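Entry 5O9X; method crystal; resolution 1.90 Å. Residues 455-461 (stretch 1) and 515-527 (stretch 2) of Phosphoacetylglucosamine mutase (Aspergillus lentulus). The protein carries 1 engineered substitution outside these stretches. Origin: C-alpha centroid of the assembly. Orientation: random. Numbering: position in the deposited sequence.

Stretch 1 455-461: DLPSRLV
Stretch 2 515-527: VYAEAASRSEADD

Strand 458-461 runs antiparallel to strand 515-518 (168°), pairing Ser458 with Glu518, Arg459 with Ala517, Leu460 with Tyr516 and Val461 with Val515. Reciprocal backbone hydrogen bonds fix the register: Arg459 N to Ala517 O (2.8 Å) and Ala517 N to Arg459 O (3.0 Å), then Val461 N to Val515 O (2.8 Å) and Val515 N to Val461 O (2.9 Å). Ala519 N donates to Pro457 O (3.1 Å), extending the ladder. Leu456 (m, t; phi/psi -62/136) and Pro457 (-49/133) approach the strand extended; Leu456 CB packs 3.6 Å from Ala519 O. After the turn, helix 522-527 runs nearly parallel to strand 458-461 (22°), on the face bearing Arg459 and Val461. Ala525 CB points toward stretch 1 and packs 3.4 Å from Pro457 O and 4.2 Å from Pro457 CB. Pro457 (C-gamma exo) also packs its CB over one face of the Arg522 guanidinium. Arg522 (chi1 t, chi2 34°, chi3 p) donates from NH1 to Ser458 O (2.8 Å) and bridges to Asp526 OD1 (3.1 Å). Arg459 (t, p, p) reaches the same carboxylate, Arg459 NE to Asp526 OD1 2.9 Å, a weak hydrogen bond within a salt bridge. On the other face, Leu460 CD2 (m, t) lies 3.8 Å from Tyr516 CD1, at the ring edge, while Ser458 CB lies 3.5 Å from Tyr516 OH.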

# COMPACT_ATOMS: atom_id res chain seq x y z
N ASP A 455 18.85 -0.59 -13.10
CA ASP A 455 18.83 0.14 -11.83
C ASP A 455 20.25 0.58 -11.43
O ASP A 455 21.20 -0.16 -11.58
CB ASP A 455 18.29 -0.82 -10.71
CG ASP A 455 16.75 -0.94 -10.74
OD1 ASP A 455 16.10 0.12 -10.80
OD2 ASP A 455 16.19 -2.07 -10.69
N LEU A 456 20.39 1.79 -10.94
CA LEU A 456 21.63 2.15 -10.20
C LEU A 456 21.75 1.27 -8.95
O LEU A 456 20.77 1.06 -8.27
CB LEU A 456 21.55 3.62 -9.75
CG LEU A 456 21.51 4.60 -10.93
CD1 LEU A 456 21.27 6.02 -10.37
CD2 LEU A 456 22.82 4.59 -11.71
N PRO A 457 22.96 0.73 -8.66
CA PRO A 457 23.17 0.03 -7.39
C PRO A 457 22.65 0.91 -6.26
O PRO A 457 22.91 2.13 -6.27
CB PRO A 457 24.70 -0.12 -7.33
CG PRO A 457 25.03 -0.41 -8.83
CD PRO A 457 24.14 0.62 -9.56
N SER A 458 21.87 0.32 -5.36
CA SER A 458 21.31 1.11 -4.25
C SER A 458 21.34 0.34 -2.95
O SER A 458 21.61 -0.90 -2.91
CB SER A 458 19.87 1.52 -4.59
OG SER A 458 19.02 0.38 -4.58
N ARG A 459 21.00 1.04 -1.87
CA ARG A 459 21.13 0.43 -0.55
C ARG A 459 20.21 1.14 0.40
O ARG A 459 20.14 2.36 0.36
CB ARG A 459 22.63 0.57 -0.08
CG ARG A 459 22.89 0.19 1.37
CD ARG A 459 22.84 -1.28 1.65
NE ARG A 459 23.68 -2.05 0.68
CZ ARG A 459 24.10 -3.30 0.87
NH1 ARG A 459 23.80 -3.91 2.01
NH2 ARG A 459 24.80 -3.95 -0.07
N LEU A 460 19.50 0.37 1.24
CA LEU A 460 18.73 0.94 2.38
C LEU A 460 19.42 0.60 3.67
O LEU A 460 19.91 -0.54 3.83
CB LEU A 460 17.29 0.35 2.43
CG LEU A 460 16.32 0.92 1.34
CD1 LEU A 460 15.11 0.01 1.10
CD2 LEU A 460 15.86 2.38 1.61
N VAL A 461 19.48 1.54 4.62
CA VAL A 461 19.99 1.23 5.99
C VAL A 461 19.00 1.75 6.99
O VAL A 461 18.62 2.95 6.92
CB VAL A 461 21.33 1.97 6.27
CG1 VAL A 461 21.92 1.56 7.68
CG2 VAL A 461 22.33 1.66 5.19
N VAL A 515 17.82 5.41 5.70
CA VAL A 515 18.80 6.00 4.78
C VAL A 515 18.68 5.24 3.47
O VAL A 515 18.77 4.00 3.46
CB VAL A 515 20.23 5.88 5.35
CG1 VAL A 515 21.30 6.26 4.30
CG2 VAL A 515 20.34 6.78 6.63
N TYR A 516 18.64 6.01 2.40
CA TYR A 516 18.69 5.42 1.07
C TYR A 516 19.91 6.02 0.36
O TYR A 516 20.19 7.22 0.50
CB TYR A 516 17.39 5.85 0.34
CG TYR A 516 17.43 5.45 -1.15
CD1 TYR A 516 17.14 4.14 -1.52
CD2 TYR A 516 17.90 6.37 -2.15
CE1 TYR A 516 17.20 3.72 -2.90
CE2 TYR A 516 17.97 5.96 -3.54
CZ TYR A 516 17.63 4.63 -3.88
OH TYR A 516 17.73 4.17 -5.22
N ALA A 517 20.63 5.20 -0.42
CA ALA A 517 21.68 5.73 -1.26
C ALA A 517 21.65 4.96 -2.58
O ALA A 517 21.42 3.77 -2.56
CB ALA A 517 23.06 5.66 -0.58
N GLU A 518 21.93 5.64 -3.66
CA GLU A 518 22.22 5.02 -4.93
C GLU A 518 23.53 5.67 -5.51
O GLU A 518 23.87 6.82 -5.18
CB GLU A 518 21.04 5.13 -5.89
CG GLU A 518 20.68 6.59 -6.24
CD GLU A 518 19.44 6.72 -7.13
OE1 GLU A 518 18.56 5.78 -7.06
OE2 GLU A 518 19.31 7.78 -7.81
N ALA A 519 24.25 4.91 -6.32
CA ALA A 519 25.34 5.51 -7.11
C ALA A 519 25.57 4.62 -8.35
O ALA A 519 24.88 3.60 -8.49
CB ALA A 519 26.61 5.60 -6.23
N ALA A 520 26.59 4.91 -9.15
CA ALA A 520 26.78 4.16 -10.40
C ALA A 520 27.34 2.79 -10.21
O ALA A 520 27.21 1.93 -11.08
CB ALA A 520 27.69 4.98 -11.34
N SER A 521 27.99 2.53 -9.07
CA SER A 521 28.64 1.25 -8.83
C SER A 521 28.29 0.76 -7.42
O SER A 521 27.91 1.57 -6.54
CB SER A 521 30.19 1.37 -9.02
OG SER A 521 30.76 2.04 -7.89
N ARG A 522 28.38 -0.57 -7.22
CA ARG A 522 28.07 -1.21 -5.92
C ARG A 522 28.92 -0.64 -4.76
O ARG A 522 28.36 -0.34 -3.66
CB ARG A 522 28.28 -2.74 -6.01
CG ARG A 522 28.03 -3.59 -4.74
CD ARG A 522 26.88 -3.11 -3.79
NE ARG A 522 25.65 -3.25 -4.47
CZ ARG A 522 24.51 -2.59 -4.27
NH1 ARG A 522 24.30 -1.71 -3.29
NH2 ARG A 522 23.56 -2.93 -5.06
N SER A 523 30.25 -0.50 -4.98
CA SER A 523 31.14 0.04 -3.96
C SER A 523 30.74 1.47 -3.56
O SER A 523 30.75 1.82 -2.38
CB SER A 523 32.64 -0.03 -4.41
OG SER A 523 32.89 -1.44 -4.33
N GLU A 524 30.41 2.28 -4.56
CA GLU A 524 30.01 3.67 -4.27
C GLU A 524 28.71 3.73 -3.50
O GLU A 524 28.59 4.54 -2.54
CB GLU A 524 29.88 4.47 -5.55
CG GLU A 524 31.25 4.85 -6.17
CD GLU A 524 31.05 5.42 -7.56
OE1 GLU A 524 30.54 4.65 -8.45
OE2 GLU A 524 31.27 6.63 -7.72
N ALA A 525 27.71 2.96 -3.94
CA ALA A 525 26.40 3.08 -3.24
C ALA A 525 26.54 2.61 -1.80
O ALA A 525 25.93 3.19 -0.91
CB ALA A 525 25.33 2.27 -3.95
N ASP A 526 27.27 1.50 -1.56
CA ASP A 526 27.41 1.01 -0.20
C ASP A 526 28.20 1.99 0.68
O ASP A 526 27.89 2.18 1.86
CB ASP A 526 28.17 -0.34 -0.25
CG ASP A 526 27.24 -1.51 -0.75
OD1 ASP A 526 26.03 -1.31 -0.81
OD2 ASP A 526 27.72 -2.58 -1.07
N ASP A 527 29.22 2.61 0.08
CA ASP A 527 30.03 3.57 0.85
C ASP A 527 29.22 4.81 1.22
O ASP A 527 29.23 5.27 2.37
CB ASP A 527 31.22 3.99 -0.00
CG ASP A 527 32.31 4.72 0.80
OD1 ASP A 527 32.48 4.31 1.97
OD2 ASP A 527 32.96 5.66 0.24
O HOH W 1 16.87 1.08 -6.06
O HOH W 2 20.99 -2.48 -6.01